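Local structure of anti-restriction endonuclease (Enterobacteria phage T4, 3WX4) at residues A[8-13]-A[50-55]; A[42-47]-A[79-84]; A[19-22]-A[27-30]; A[63-66]-A[70-73]. The protein mimics DNA, blocks DNA binding by the bacterial histone-like protein H-NS, and strongly inhibits the host McrA endonuclease that cleaves modified cytosines. All blocks are in the same frame, centred on the assembly; numbering follows the deposited sequence.

How the contacts relate
All four contacts lie within one small domain, a three-stranded antiparallel sheet (order 2-14, 60-65, 47-51) accompanied by helices. Contact 1 joins strand 2-14 to the loop that follows strand 47-51, and contact 4, about 13 Å away between centres, joins the middle strand to the start of helix 71-84. Contact 2 ties that same helix to the end of helix 26-43, whose beginning packs in contact 3. Along the chain, contact 3 falls within the span bridged by contact 1, contact 4 within that of contact 2, and contacts 1 and 2 interleave. Strand 2-14 of contact 1 pairs with the second subunit, so the sheet runs on across the interface; contact 3 lies away from it.

Contact 1 of 4, residues A[8-13]-A[50-55]; sequences VVQYTF and GTYKDL
Tyr52 reaches across to Thr12 with its phenol oxygen, and that one hydroxyl carries the contact. Tyr52 OH and Thr12 OG1 lie 2.7 Å apart in a hydrogen bond that either could donate. The backbones stay well separated, with Thr12 CA and Tyr52 CA 9.5 Å apart, because strand 60-65 runs between strand 2-14 and strand 47-51, from which the loop of Tyr52 leaves. The tyrosine therefore has to span the gap with its full length, and its side chain touches Tyr62 of the middle strand. In Thr12 the hydroxyl stands beside the backbone N (chi1 -68°), which turns it to the phenol, while the methyl CG2 lies 4.1 Å from Tyr52 CE2 and adds a little apolar packing. Gln10, extended beyond CG, brings its amide in from the opposite direction to Tyr52; its OE1 stays 3.9 Å from Tyr52 OH, and the amide and ring planes are 45° apart. Gln10 and Thr12 also belong to the strand that pairs with the second subunit, where the sheet continues across the dimer interface. The short hydroxyl pair satisfies the buried threonine oxygen and pins the tip of Tyr52, linking the loop after strand 47-51 directly to the interface strand.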
loop_
_atom_site.group_PDB
_atom_site.type_symbol
_atom_site.label_atom_id
_atom_site.label_comp_id
_atom_site.label_asym_id
_atom_site.label_seq_id
_atom_site.Cartn_x
_atom_site.Cartn_y
_atom_site.Cartn_z
ATOM N N VAL A 8 5.750 -9.933 -7.116
ATOM C CA VAL A 8 5.530 -9.934 -5.668
ATOM C C VAL A 8 4.200 -10.702 -5.479
ATOM O O VAL A 8 3.443 -10.878 -6.422
ATOM C CB VAL A 8 5.478 -8.465 -5.135
ATOM C CG1 VAL A 8 4.462 -7.660 -5.907
ATOM C CG2 VAL A 8 5.189 -8.435 -3.649
ATOM N N VAL A 9 3.905 -11.165 -4.282
ATOM C CA VAL A 9 2.682 -11.920 -4.111
ATOM C C VAL A 9 1.466 -11.095 -3.715
ATOM O O VAL A 9 1.564 -10.218 -2.863
ATOM C CB VAL A 9 2.897 -13.026 -3.056
ATOM C CG1 VAL A 9 1.631 -13.879 -2.922
ATOM C CG2 VAL A 9 4.100 -13.923 -3.494
ATOM N N GLN A 10 0.325 -11.369 -4.341
ATOM C CA GLN A 10 -0.944 -10.710 -3.971
ATOM C C GLN A 10 -1.800 -11.862 -3.411
ATOM O O GLN A 10 -2.032 -12.838 -4.121
ATOM C CB GLN A 10 -1.645 -10.106 -5.197
ATOM C CG GLN A 10 -3.124 -9.754 -4.928
ATOM C CD GLN A 10 -3.823 -9.062 -6.120
ATOM O OE1 GLN A 10 -4.995 -9.361 -6.440
ATOM N NE2 GLN A 10 -3.127 -8.125 -6.755
ATOM N N TYR A 11 -2.260 -11.774 -2.161
ATOM C CA TYR A 11 -3.028 -12.857 -1.570
ATOM C C TYR A 11 -4.528 -12.589 -1.671
ATOM O O TYR A 11 -4.925 -11.429 -1.727
ATOM C CB TYR A 11 -2.703 -12.981 -0.080
ATOM C CG TYR A 11 -1.272 -13.346 0.184
ATOM C CD1 TYR A 11 -0.881 -14.673 0.193
ATOM C CD2 TYR A 11 -0.289 -12.363 0.325
ATOM C CE1 TYR A 11 0.476 -15.031 0.324
ATOM C CE2 TYR A 11 1.067 -12.717 0.458
ATOM C CZ TYR A 11 1.425 -14.063 0.447
ATOM O OH TYR A 11 2.757 -14.462 0.486
ATOM N N THR A 12 -5.325 -13.664 -1.693
ATOM C CA THR A 12 -6.778 -13.542 -1.661
ATOM C C THR A 12 -7.118 -14.065 -0.281
ATOM O O THR A 12 -6.883 -15.243 0.043
ATOM C CB THR A 12 -7.454 -14.392 -2.716
ATOM O OG1 THR A 12 -7.143 -13.862 -3.990
ATOM C CG2 THR A 12 -8.955 -14.366 -2.531
ATOM N N PHE A 13 -7.613 -13.178 0.557
ATOM C CA PHE A 13 -7.961 -13.527 1.916
ATOM C C PHE A 13 -9.488 -13.573 1.999
ATOM O O PHE A 13 -10.136 -12.575 1.692
ATOM C CB PHE A 13 -7.414 -12.442 2.856
ATOM C CG PHE A 13 -7.595 -12.752 4.302
ATOM C CD1 PHE A 13 -8.144 -11.806 5.167
ATOM C CD2 PHE A 13 -7.201 -13.994 4.821
ATOM C CE1 PHE A 13 -8.309 -12.068 6.522
ATOM C CE2 PHE A 13 -7.347 -14.289 6.179
ATOM C CZ PHE A 13 -7.906 -13.323 7.054
ATOM N N GLY A 50 -8.011 -4.535 -0.630
ATOM C CA GLY A 50 -9.131 -3.993 -1.390
ATOM C C GLY A 50 -10.107 -5.115 -1.705
ATOM O O GLY A 50 -9.800 -6.320 -1.612
ATOM N N THR A 51 -11.324 -4.717 -2.084
ATOM C CA THR A 51 -12.326 -5.710 -2.454
ATOM C C THR A 51 -12.097 -5.999 -3.934
ATOM O O THR A 51 -11.365 -5.289 -4.634
ATOM C CB THR A 51 -13.753 -5.091 -2.312
ATOM O OG1 THR A 51 -13.753 -3.842 -3.006
ATOM C CG2 THR A 51 -14.031 -4.788 -0.878
ATOM N N TYR A 52 -12.740 -7.063 -4.398
ATOM C CA TYR A 52 -12.725 -7.453 -5.808
ATOM C C TYR A 52 -14.034 -6.931 -6.452
ATOM O O TYR A 52 -15.010 -6.735 -5.749
ATOM C CB TYR A 52 -12.747 -8.952 -5.927
ATOM C CG TYR A 52 -11.421 -9.568 -5.588
ATOM C CD1 TYR A 52 -10.372 -9.601 -6.525
ATOM C CD2 TYR A 52 -11.205 -10.100 -4.340
ATOM C CE1 TYR A 52 -9.113 -10.176 -6.194
ATOM C CE2 TYR A 52 -9.970 -10.674 -4.008
ATOM C CZ TYR A 52 -8.947 -10.709 -4.928
ATOM O OH TYR A 52 -7.765 -11.314 -4.574
ATOM N N LYS A 53 -14.045 -6.772 -7.775
ATOM C CA LYS A 53 -15.234 -6.299 -8.483
ATOM C C LYS A 53 -16.297 -7.412 -8.584
ATOM O O LYS A 53 -17.518 -7.151 -8.554
ATOM C CB LYS A 53 -14.826 -5.831 -9.895
ATOM C CG LYS A 53 -14.026 -4.494 -9.898
ATOM C CD LYS A 53 -13.289 -4.336 -11.266
ATOM C CE LYS A 53 -12.371 -3.112 -11.322
ATOM N NZ LYS A 53 -13.195 -1.841 -11.245
ATOM N N ASP A 54 -15.841 -8.645 -8.721
ATOM C CA ASP A 54 -16.785 -9.757 -8.777
ATOM C C ASP A 54 -17.586 -9.867 -7.490
ATOM O O ASP A 54 -17.030 -10.078 -6.368
ATOM C CB ASP A 54 -16.074 -11.114 -8.968
ATOM C CG ASP A 54 -15.471 -11.303 -10.360
ATOM O OD1 ASP A 54 -15.900 -10.619 -11.302
ATOM O OD2 ASP A 54 -14.553 -12.166 -10.523
ATOM N N LEU A 55 -18.907 -9.837 -7.614
ATOM C CA LEU A 55 -19.718 -10.000 -6.424
ATOM C C LEU A 55 -19.593 -11.463 -5.991
ATOM O O LEU A 55 -19.822 -11.778 -4.846
ATOM C CB LEU A 55 -21.190 -9.694 -6.733
ATOM C CG LEU A 55 -21.437 -8.186 -6.920
ATOM C CD1 LEU A 55 -22.909 -7.953 -7.298
ATOM C CD2 LEU A 55 -21.129 -7.477 -5.645
#

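Contact 2 of 4, residues A[42-47]-A[79-84]; sequences LENNDF and MIYVHD
Tyr81 extends from helix 71-84 to the end of helix 26-43, where its hydroxyl meets Glu43 and Asn44. Following the helix from Met79, the first turn is closed by the bond from His83 N to Met79 O, 2.8 Å long. Met79 turns to strand 2-14, its sulfur packing on Phe13. The next helical bond runs from Asp84 N to Ile80 O.

Tyr81 is the residue that makes the crossing. With chi1 at -77°, CG stands beside the backbone N, and the ring projects from the helix with its hydroxyl leading. Tyr81 OH lies 3.3 Å from Glu43 CB, while the carboxylate oxygen Glu43 OE1 sits near the ring plane at the edge, 4.0 Å from Tyr81 CE1. The Glu43 chain bends at chi2, and its carboxylate is turned 73° from the ring. Asn44 comes to meet Tyr81, the two side chains approaching from opposite directions: Asn44 ND2 gives a weak hydrogen bond to Tyr81 OH, 3.4 Å long with an angle of 145° at the hydrogen.

The contact joins two helices that pack against each other in this domain, at the point where helix 26-43 gives way to the turn leading into strand 47-51. Leu36 and Leu40 of helix 26-43 pack against the Tyr81 side chain. Leu40 also supplies the carbonyl O that is the stronger partner of Asn44 ND2, so the amide is held chiefly by the last turn of the preceding helix.

Next in sequence, Val82 is buried and packs on Leu36.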
loop_
_atom_site.group_PDB
_atom_site.type_symbol
_atom_site.label_atom_id
_atom_site.label_comp_id
_atom_site.label_asym_id
_atom_site.label_seq_id
_atom_site.Cartn_x
_atom_site.Cartn_y
_atom_site.Cartn_z
ATOM N N LEU A 42 -5.671 3.854 6.453
ATOM C CA LEU A 42 -5.269 5.057 7.154
ATOM C C LEU A 42 -4.316 4.763 8.299
ATOM O O LEU A 42 -3.399 5.537 8.557
ATOM C CB LEU A 42 -6.499 5.840 7.652
ATOM C CG LEU A 42 -7.291 6.589 6.556
ATOM C CD1 LEU A 42 -8.550 7.239 7.140
ATOM C CD2 LEU A 42 -6.414 7.691 5.902
ATOM N N GLU A 43 -4.484 3.607 8.924
ATOM C CA GLU A 43 -3.686 3.224 10.094
ATOM C C GLU A 43 -2.569 2.248 9.885
ATOM O O GLU A 43 -1.920 1.821 10.841
ATOM C CB GLU A 43 -4.649 2.695 11.127
ATOM C CG GLU A 43 -5.876 3.546 11.042
ATOM C CD GLU A 43 -6.403 3.940 12.366
ATOM O OE1 GLU A 43 -7.229 3.152 12.903
ATOM O OE2 GLU A 43 -5.968 5.026 12.862
ATOM N N ASN A 44 -2.326 1.879 8.639
ATOM C CA ASN A 44 -1.286 0.913 8.396
ATOM C C ASN A 44 -0.636 1.286 7.114
ATOM O O ASN A 44 -1.322 1.491 6.103
ATOM C CB ASN A 44 -1.895 -0.480 8.278
ATOM C CG ASN A 44 -2.555 -0.919 9.551
ATOM O OD1 ASN A 44 -1.889 -1.462 10.453
ATOM N ND2 ASN A 44 -3.869 -0.670 9.660
ATOM N N ASN A 45 0.692 1.342 7.115
ATOM C CA ASN A 45 1.378 1.751 5.911
ATOM C C ASN A 45 2.132 0.663 5.223
ATOM O O ASN A 45 2.753 0.937 4.217
ATOM C CB ASN A 45 2.351 2.887 6.238
ATOM C CG ASN A 45 3.315 2.496 7.351
ATOM O OD1 ASN A 45 3.809 1.335 7.392
ATOM N ND2 ASN A 45 3.588 3.439 8.268
ATOM N N ASP A 46 2.040 -0.565 5.715
ATOM C CA ASP A 46 2.793 -1.690 5.156
ATOM C C ASP A 46 2.041 -2.782 4.362
ATOM O O ASP A 46 2.537 -3.909 4.181
ATOM C CB ASP A 46 3.627 -2.346 6.286
ATOM C CG ASP A 46 2.793 -2.621 7.554
ATOM O OD1 ASP A 46 1.541 -2.455 7.506
ATOM O OD2 ASP A 46 3.385 -3.018 8.601
ATOM N N PHE A 47 0.828 -2.465 3.880
ATOM C CA PHE A 47 0.131 -3.436 3.057
ATOM C C PHE A 47 -1.017 -2.729 2.336
ATOM O O PHE A 47 -1.449 -1.658 2.759
ATOM C CB PHE A 47 -0.398 -4.633 3.869
ATOM C CG PHE A 47 -1.488 -4.304 4.844
ATOM C CD1 PHE A 47 -2.837 -4.271 4.449
ATOM C CD2 PHE A 47 -1.189 -4.080 6.165
ATOM C CE1 PHE A 47 -3.837 -4.022 5.361
ATOM C CE2 PHE A 47 -2.211 -3.825 7.116
ATOM C CZ PHE A 47 -3.545 -3.792 6.705
ATOM N N MET A 79 -8.137 -8.972 10.909
ATOM C CA MET A 79 -9.161 -9.568 11.758
ATOM C C MET A 79 -9.474 -8.778 12.985
ATOM O O MET A 79 -10.619 -8.760 13.419
ATOM C CB MET A 79 -8.824 -11.013 12.110
ATOM C CG MET A 79 -8.718 -11.892 10.877
ATOM S SD MET A 79 -10.331 -11.773 9.873
ATOM C CE MET A 79 -11.502 -12.190 11.160
ATOM N N ILE A 80 -8.481 -8.105 13.573
ATOM C CA ILE A 80 -8.788 -7.278 14.747
ATOM C C ILE A 80 -9.833 -6.218 14.368
ATOM O O ILE A 80 -10.779 -5.950 15.105
ATOM C CB ILE A 80 -7.505 -6.562 15.287
ATOM C CG1 ILE A 80 -6.693 -7.557 16.133
ATOM C CG2 ILE A 80 -7.886 -5.361 16.141
ATOM C CD1 ILE A 80 -5.198 -7.187 16.288
ATOM N N TYR A 81 -9.629 -5.581 13.222
ATOM C CA TYR A 81 -10.583 -4.568 12.759
ATOM C C TYR A 81 -11.918 -5.213 12.452
ATOM O O TYR A 81 -12.943 -4.667 12.800
ATOM C CB TYR A 81 -10.058 -3.882 11.500
ATOM C CG TYR A 81 -8.981 -2.881 11.791
ATOM C CD1 TYR A 81 -9.253 -1.513 11.759
ATOM C CD2 TYR A 81 -7.669 -3.297 12.040
ATOM C CE1 TYR A 81 -8.235 -0.563 11.952
ATOM C CE2 TYR A 81 -6.649 -2.376 12.237
ATOM C CZ TYR A 81 -6.933 -1.011 12.188
ATOM O OH TYR A 81 -5.916 -0.097 12.322
ATOM N N VAL A 82 -11.908 -6.381 11.811
ATOM C CA VAL A 82 -13.179 -7.065 11.488
ATOM C C VAL A 82 -13.961 -7.419 12.761
ATOM O O VAL A 82 -15.166 -7.127 12.882
ATOM C CB VAL A 82 -12.936 -8.369 10.615
ATOM C CG1 VAL A 82 -14.279 -9.215 10.509
ATOM C CG2 VAL A 82 -12.392 -7.981 9.249
ATOM N N HIS A 83 -13.276 -8.011 13.750
ATOM C CA HIS A 83 -13.981 -8.397 14.979
ATOM C C HIS A 83 -14.611 -7.226 15.665
ATOM O O HIS A 83 -15.635 -7.357 16.362
ATOM C CB HIS A 83 -13.041 -9.106 15.949
ATOM C CG HIS A 83 -12.564 -10.419 15.437
ATOM N ND1 HIS A 83 -13.434 -11.374 14.949
ATOM C CD2 HIS A 83 -11.318 -10.938 15.317
ATOM C CE1 HIS A 83 -12.737 -12.426 14.546
ATOM N NE2 HIS A 83 -11.454 -12.188 14.757
ATOM N N ASP A 84 -14.011 -6.059 15.490
ATOM C CA ASP A 84 -14.568 -4.900 16.143
ATOM C C ASP A 84 -15.996 -4.565 15.699
ATOM O O ASP A 84 -16.735 -3.964 16.468
ATOM C CB ASP A 84 -13.669 -3.689 15.934
ATOM C CG ASP A 84 -14.059 -2.539 16.852
ATOM O OD1 ASP A 84 -14.032 -2.769 18.092
ATOM O OD2 ASP A 84 -14.412 -1.435 16.356
#

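Contact 3 of 4, residues A[19-22]-A[27-30]; sequences EKLY and NLYH
Tyr22 lays its CB on the ring of Tyr29, and this pair forms the heart of the join between helices 16-24 and 26-43. The two CA atoms are only 5.1 Å apart, close enough for one residue to sit directly on the next helix. The Tyr22 methylene is the bump: it stands 3.7 Å from the centroid of the Tyr29 ring and 17° off its normal, a CH-pi contact over the face. The Tyr22 ring then rises beside the same face and presents its edge, with Tyr22 CD1 3.7 Å from Tyr29 CD2. The ring planes meet at 74° with centroids 5.3 Å apart, a T-shaped stack. Both tyrosines carry CG anti to the backbone N (chi1 near 165° in each), and their side chains cross, so that Tyr29 lies beneath the base of Tyr22 and its broad face receives both the methylene and the ring edge.

Leu21 packs alongside. Its CD2 methyl pushes against the backbone of Tyr29, 3.8 Å from Tyr29 CA, and reaches Leu28 CG at 4.3 Å. The methyl thus settles between the stems of two successive residues of the facing helix, Leu28 and Tyr29, in a largely apolar fit against side-chain and backbone atoms.

The hydroxyl of Tyr29 points beyond the pair and hydrogen-bonds to Gly59 N, fixing the far end of the ring to the stretch that leads into strand 60-65. Ala58 packs on both tyrosines, while Ile87 and Tyr90 of the C-terminal part cover Leu21, Tyr90 also touching Leu28. The corner between helices 16-24 and 26-43 is therefore covered by helix 88-91 as well as by the approach to the sheet's middle strand.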
loop_
_atom_site.group_PDB
_atom_site.type_symbol
_atom_site.label_atom_id
_atom_site.label_comp_id
_atom_site.label_asym_id
_atom_site.label_seq_id
_atom_site.Cartn_x
_atom_site.Cartn_y
_atom_site.Cartn_z
ATOM N N GLU A 19 -18.363 -12.505 4.179
ATOM C CA GLU A 19 -19.039 -13.117 3.036
ATOM C C GLU A 19 -20.480 -13.472 3.456
ATOM O O GLU A 19 -21.429 -13.253 2.696
ATOM C CB GLU A 19 -18.343 -14.401 2.585
ATOM C CG GLU A 19 -19.115 -15.151 1.504
ATOM C CD GLU A 19 -18.405 -16.416 1.048
ATOM O OE1 GLU A 19 -17.992 -17.186 1.971
ATOM O OE2 GLU A 19 -18.273 -16.619 -0.183
ATOM N N LYS A 20 -20.662 -14.015 4.655
ATOM C CA LYS A 20 -21.999 -14.337 5.098
ATOM C C LYS A 20 -22.868 -13.085 5.295
ATOM O O LYS A 20 -24.084 -13.144 5.073
ATOM C CB LYS A 20 -21.976 -15.120 6.405
ATOM C CG LYS A 20 -21.773 -16.581 6.190
ATOM C CD LYS A 20 -21.407 -17.264 7.504
ATOM C CE LYS A 20 -21.775 -18.750 7.441
ATOM N NZ LYS A 20 -23.297 -18.955 7.349
ATOM N N LEU A 21 -22.274 -11.995 5.797
ATOM C CA LEU A 21 -23.052 -10.766 5.975
ATOM C C LEU A 21 -23.542 -10.265 4.603
ATOM O O LEU A 21 -24.705 -9.803 4.456
ATOM C CB LEU A 21 -22.191 -9.677 6.630
ATOM C CG LEU A 21 -22.977 -8.368 6.877
ATOM C CD1 LEU A 21 -24.011 -8.615 7.929
ATOM C CD2 LEU A 21 -22.029 -7.255 7.296
ATOM N N TYR A 22 -22.674 -10.337 3.604
ATOM C CA TYR A 22 -23.051 -9.908 2.271
ATOM C C TYR A 22 -24.280 -10.663 1.768
ATOM O O TYR A 22 -25.148 -10.106 1.052
ATOM C CB TYR A 22 -21.906 -10.130 1.277
ATOM C CG TYR A 22 -22.345 -10.046 -0.173
ATOM C CD1 TYR A 22 -22.520 -8.793 -0.827
ATOM C CD2 TYR A 22 -22.620 -11.183 -0.893
ATOM C CE1 TYR A 22 -22.971 -8.734 -2.162
ATOM C CE2 TYR A 22 -23.060 -11.135 -2.231
ATOM C CZ TYR A 22 -23.241 -9.904 -2.863
ATOM O OH TYR A 22 -23.711 -9.851 -4.185
ATOM N N ASN A 27 -26.301 -4.368 1.819
ATOM C CA ASN A 27 -26.044 -2.907 1.940
ATOM C C ASN A 27 -25.184 -2.601 3.168
ATOM O O ASN A 27 -24.306 -1.739 3.115
ATOM C CB ASN A 27 -27.344 -2.134 2.071
ATOM C CG ASN A 27 -28.259 -2.367 0.901
ATOM O OD1 ASN A 27 -27.831 -2.301 -0.266
ATOM N ND2 ASN A 27 -29.539 -2.658 1.200
ATOM N N LEU A 28 -25.475 -3.290 4.256
ATOM C CA LEU A 28 -24.655 -3.092 5.469
ATOM C C LEU A 28 -23.267 -3.580 5.141
ATOM O O LEU A 28 -22.253 -2.942 5.452
ATOM C CB LEU A 28 -25.262 -3.887 6.616
ATOM C CG LEU A 28 -24.496 -3.774 7.929
ATOM C CD1 LEU A 28 -24.378 -2.325 8.328
ATOM C CD2 LEU A 28 -25.239 -4.579 8.996
ATOM N N TYR A 29 -23.200 -4.714 4.458
ATOM C CA TYR A 29 -21.910 -5.254 4.078
ATOM C C TYR A 29 -21.094 -4.185 3.314
ATOM O O TYR A 29 -19.868 -3.968 3.534
ATOM C CB TYR A 29 -22.124 -6.447 3.177
ATOM C CG TYR A 29 -20.873 -6.823 2.447
ATOM C CD1 TYR A 29 -19.904 -7.656 3.046
ATOM C CD2 TYR A 29 -20.638 -6.346 1.185
ATOM C CE1 TYR A 29 -18.737 -7.983 2.383
ATOM C CE2 TYR A 29 -19.475 -6.660 0.479
ATOM C CZ TYR A 29 -18.507 -7.486 1.081
ATOM O OH TYR A 29 -17.375 -7.758 0.364
ATOM N N HIS A 30 -21.751 -3.525 2.380
ATOM C CA HIS A 30 -21.036 -2.533 1.583
ATOM C C HIS A 30 -20.465 -1.408 2.433
ATOM O O HIS A 30 -19.302 -0.986 2.231
ATOM C CB HIS A 30 -21.960 -1.946 0.485
ATOM C CG HIS A 30 -21.310 -0.829 -0.295
ATOM N ND1 HIS A 30 -20.587 -1.047 -1.451
ATOM C CD2 HIS A 30 -21.206 0.499 -0.032
ATOM C CE1 HIS A 30 -20.064 0.101 -1.873
ATOM N NE2 HIS A 30 -20.427 1.055 -1.023
#

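Contact 4 of 4, residues A[63-66]-A[70-73]; sequences VIPA and NIDD
Strand 60-65 and the start of helix 71-84 come together with Pro65 CA and Ile71 CA 6.1 Å apart, the chain turning back through the three residues between the segments. Ile71 carries the contact from the helix side. Its CG1 branch runs anti to the backbone N (chi1 -173°), and chi2 at 53° folds the chain so that the terminal methyl CD1 swings towards the strand. There CD1 meets Val63 CG1 at 3.6 Å, methyl against methyl, with the two side chains crossing at a slant. Pro65 adds the second surface: its ring carbon CD lies 4.3 Å from Ile71 CD1, so the one methyl touches both the valine branch and the proline ring.

Asn70 stands at the N-cap of the helix. Its OD1 accepts from Asp72 N at 3.0 Å; the angle of 133° at the hydrogen makes this capping bond bent, and the donor also lies off the carbonyl plane. It nevertheless occupies a backbone N-H of the first turn, where no earlier helical carbonyl can serve.

The apolar cluster continues into the sheet and along the helix. Tyr11 of strand 2-14 touches both Pro65 and Ile71, and Val63 packs on Val74 and Ile78 further along the helix. Ile71 also meets Ile2 of the second subunit, which places this strand-to-helix turn next to the dimer interface.

The chemistry divides cleanly: apolar carbons supply the cohesion between strand and helix, while the asparagine OD1 caps the first turn of its own helix. Since packing alone crosses between the segments, their fit probably rests on the shapes of Val63, Pro65 and Ile71.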
loop_
_atom_site.group_PDB
_atom_site.type_symbol
_atom_site.label_atom_id
_atom_site.label_comp_id
_atom_site.label_asym_id
_atom_site.label_seq_id
_atom_site.Cartn_x
_atom_site.Cartn_y
_atom_site.Cartn_z
ATOM N N VAL A 63 -4.726 -8.838 -0.868
ATOM C CA VAL A 63 -3.839 -8.318 0.178
ATOM C C VAL A 63 -2.418 -8.374 -0.398
ATOM O O VAL A 63 -2.014 -9.420 -0.936
ATOM C CB VAL A 63 -3.902 -9.186 1.447
ATOM C CG1 VAL A 63 -2.948 -8.656 2.487
ATOM C CG2 VAL A 63 -5.294 -9.152 2.040
ATOM N N ILE A 64 -1.722 -7.241 -0.373
ATOM C CA ILE A 64 -0.356 -7.139 -0.862
ATOM C C ILE A 64 0.490 -6.491 0.238
ATOM O O ILE A 64 0.386 -5.283 0.502
ATOM C CB ILE A 64 -0.259 -6.279 -2.140
ATOM C CG1 ILE A 64 -1.178 -6.852 -3.218
ATOM C CG2 ILE A 64 1.198 -6.331 -2.727
ATOM C CD1 ILE A 64 -1.489 -5.856 -4.344
ATOM N N PRO A 65 1.330 -7.299 0.910
ATOM C CA PRO A 65 2.207 -6.823 1.989
ATOM C C PRO A 65 3.414 -6.144 1.377
ATOM O O PRO A 65 3.822 -6.497 0.255
ATOM C CB PRO A 65 2.568 -8.122 2.725
ATOM C CG PRO A 65 2.696 -9.087 1.594
ATOM C CD PRO A 65 1.466 -8.754 0.723
ATOM N N ALA A 66 3.946 -5.131 2.073
ATOM C CA ALA A 66 5.134 -4.416 1.564
ATOM C C ALA A 66 6.315 -5.386 1.726
ATOM O O ALA A 66 6.232 -6.304 2.529
ATOM C CB ALA A 66 5.390 -3.128 2.393
ATOM N N ASN A 70 5.342 -9.455 7.059
ATOM C CA ASN A 70 4.861 -10.823 7.227
ATOM C C ASN A 70 3.357 -10.905 6.913
ATOM O O ASN A 70 2.564 -10.335 7.640
ATOM C CB ASN A 70 5.070 -11.240 8.679
ATOM C CG ASN A 70 4.839 -12.708 8.891
ATOM O OD1 ASN A 70 4.023 -13.347 8.205
ATOM N ND2 ASN A 70 5.558 -13.269 9.864
ATOM N N ILE A 71 2.973 -11.635 5.881
ATOM C CA ILE A 71 1.551 -11.719 5.534
ATOM C C ILE A 71 0.707 -12.131 6.733
ATOM O O ILE A 71 -0.329 -11.538 6.990
ATOM C CB ILE A 71 1.304 -12.694 4.359
ATOM C CG1 ILE A 71 -0.174 -12.643 3.900
ATOM C CG2 ILE A 71 1.633 -14.087 4.790
ATOM C CD1 ILE A 71 -0.648 -11.233 3.599
ATOM N N ASP A 72 1.157 -13.110 7.519
ATOM C CA ASP A 72 0.343 -13.525 8.662
ATOM C C ASP A 72 0.111 -12.417 9.672
ATOM O O ASP A 72 -0.946 -12.382 10.343
ATOM C CB ASP A 72 0.942 -14.778 9.294
ATOM C CG ASP A 72 1.022 -15.910 8.292
ATOM O OD1 ASP A 72 -0.028 -16.224 7.678
ATOM O OD2 ASP A 72 2.125 -16.471 8.073
ATOM N N ASP A 73 1.059 -11.493 9.801
ATOM C CA ASP A 73 0.795 -10.384 10.712
ATOM C C ASP A 73 -0.308 -9.476 10.122
ATOM O O ASP A 73 -1.117 -8.894 10.873
ATOM C CB ASP A 73 2.044 -9.535 10.962
ATOM C CG ASP A 73 3.119 -10.306 11.768
ATOM O OD1 ASP A 73 2.724 -11.074 12.692
ATOM O OD2 ASP A 73 4.323 -10.132 11.456
#